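Local coordinates for protein proliferating cell nuclear antigen (Entamoeba histolytica, PDB 3P91) that probably serves as the sliding ring around DNA that raises the processivity of DNA polymerase delta during replication, at residues A[14-17]-A[18-22]. Residues are numbered along the deposited sequence; the frame is centred on the assembly and turned at random.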
loop_
_atom_site.group_PDB
_atom_site.type_symbol
_atom_site.label_atom_id
_atom_site.label_comp_id
_atom_site.label_asym_id
_atom_site.label_seq_id
_atom_site.Cartn_x
_atom_site.Cartn_y
_atom_site.Cartn_z
ATOM N N ALA A 14 -13.559 -2.775 -22.073
ATOM C CA ALA A 14 -13.836 -1.777 -21.045
ATOM C C ALA A 14 -12.557 -1.115 -20.527
ATOM O O ALA A 14 -12.564 0.055 -20.138
ATOM C CB ALA A 14 -14.628 -2.395 -19.898
ATOM N N ALA A 15 -11.464 -1.869 -20.528
ATOM C CA ALA A 15 -10.167 -1.356 -20.102
ATOM C C ALA A 15 -9.797 -0.079 -20.849
ATOM O O ALA A 15 -9.258 0.857 -20.262
ATOM C CB ALA A 15 -9.097 -2.408 -20.301
ATOM N N LEU A 16 -10.096 -0.047 -22.142
ATOM C CA LEU A 16 -9.751 1.089 -22.993
ATOM C C LEU A 16 -10.265 2.423 -22.448
ATOM O O LEU A 16 -9.512 3.389 -22.345
ATOM C CB LEU A 16 -10.265 0.855 -24.421
ATOM C CG LEU A 16 -9.804 1.736 -25.593
ATOM C CD1 LEU A 16 -10.644 2.990 -25.736
ATOM C CD2 LEU A 16 -8.332 2.078 -25.448
ATOM N N PHE A 17 -11.543 2.480 -22.097
ATOM C CA PHE A 17 -12.135 3.735 -21.654
ATOM C C PHE A 17 -11.746 4.111 -20.224
ATOM O O PHE A 17 -11.656 5.288 -19.884
ATOM C CB PHE A 17 -13.650 3.679 -21.796
ATOM C CG PHE A 17 -14.320 5.015 -21.669
ATOM C CD1 PHE A 17 -13.976 6.058 -22.510
ATOM C CD2 PHE A 17 -15.310 5.220 -20.725
ATOM C CE1 PHE A 17 -14.599 7.289 -22.403
ATOM C CE2 PHE A 17 -15.938 6.444 -20.613
ATOM C CZ PHE A 17 -15.580 7.482 -21.455
ATOM N N LYS A 18 -11.523 3.105 -19.389
ATOM C CA LYS A 18 -11.013 3.329 -18.044
ATOM C C LYS A 18 -9.617 3.923 -18.095
ATOM O O LYS A 18 -9.303 4.866 -17.374
ATOM C CB LYS A 18 -10.988 2.017 -17.264
ATOM C CG LYS A 18 -12.362 1.387 -17.090
ATOM C CD LYS A 18 -12.299 0.042 -16.378
ATOM C CE LYS A 18 -11.838 0.197 -14.947
ATOM N NZ LYS A 18 -12.071 -1.059 -14.202
ATOM N N ARG A 19 -8.781 3.363 -18.955
ATOM C CA ARG A 19 -7.422 3.856 -19.139
ATOM C C ARG A 19 -7.396 5.255 -19.740
ATOM O O ARG A 19 -6.597 6.098 -19.347
ATOM C CB ARG A 19 -6.646 2.890 -20.018
ATOM C CG ARG A 19 -6.454 1.574 -19.349
ATOM C CD ARG A 19 -5.934 0.526 -20.291
ATOM N NE ARG A 19 -5.595 -0.674 -19.532
ATOM C CZ ARG A 19 -5.306 -1.851 -20.071
ATOM N NH1 ARG A 19 -5.319 -1.997 -21.392
ATOM N NH2 ARG A 19 -5.012 -2.884 -19.285
ATOM N N VAL A 20 -8.280 5.495 -20.699
ATOM C CA VAL A 20 -8.429 6.815 -21.283
ATOM C C VAL A 20 -8.709 7.846 -20.196
ATOM O O VAL A 20 -8.016 8.858 -20.090
ATOM C CB VAL A 20 -9.567 6.816 -22.312
ATOM C CG1 VAL A 20 -10.074 8.227 -22.574
ATOM C CG2 VAL A 20 -9.114 6.144 -23.583
ATOM N N VAL A 21 -9.717 7.566 -19.377
ATOM C CA VAL A 21 -10.150 8.487 -18.331
ATOM C C VAL A 21 -9.109 8.756 -17.225
ATOM O O VAL A 21 -9.022 9.872 -16.710
ATOM C CB VAL A 21 -11.499 8.040 -17.741
ATOM C CG1 VAL A 21 -11.868 8.874 -16.533
ATOM C CG2 VAL A 21 -12.564 8.144 -18.802
ATOM N N GLU A 22 -8.323 7.751 -16.857
ATOM C CA GLU A 22 -7.210 7.969 -15.934
ATOM C C GLU A 22 -6.169 8.901 -16.534
ATOM O O GLU A 22 -5.812 9.922 -15.950
ATOM C CB GLU A 22 -6.541 6.647 -15.579
ATOM C CG GLU A 22 -7.351 5.831 -14.616
ATOM C CD GLU A 22 -7.957 6.702 -13.544
ATOM O OE1 GLU A 22 -9.203 6.776 -13.475
ATOM O OE2 GLU A 22 -7.186 7.327 -12.781
#
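Phe17 and Val21, one helical turn apart, form the tightly packed side of this contact. The methyl CG2 of Val21 lies over the centre of the Phe17 ring, 4.1 Å from its centroid and only 11° off the normal, a CH-pi contact over the face. With CG anti to the backbone N (chi1 -167°), the ring is carried along the helix toward the following turn, where the second torsion turns a face to Val21. A flat aromatic and compact branched residues suit the buried flank of Phe17, Val20 and Val21; Leu16, partly exposed, borders it, with CD1 4.1 Å from Val20 CG2.

The looser flank belongs to Arg19 and Lys18. Arg19 runs back along the helix, extended from CG to NE, and lays one face of its guanidinium over the small methyl of Ala15, whose CB is 3.8 Å from Arg19 CZ. Alanine leaves room for this flat group, and arginine, the exposed member of the contact, can cover the methyl while remaining accessible to solvent. Lys18, partly exposed, has a flexible chain that bends to let NZ hydrogen-bond to Leu87 O.

Beneath both flanks runs the alpha-helical i to i+4 ladder: the hydrogen bond from Arg19 N to Ala15 O is 2.9 Å, while Lys18 N to Ala14 O is weak at 3.3 Å.

This first helix of the N-terminal PCNA domain is consistent with the family's pattern of helices lining the DNA-facing inner surface, with sheets outside. Its apolar flank packs on helix 77-84 through Leu80 and Leu84, and on strands 52-57 and 92-97 through Leu55, Ile57 and Leu93, while Phe11 of strand 7-11 stacks with Phe17.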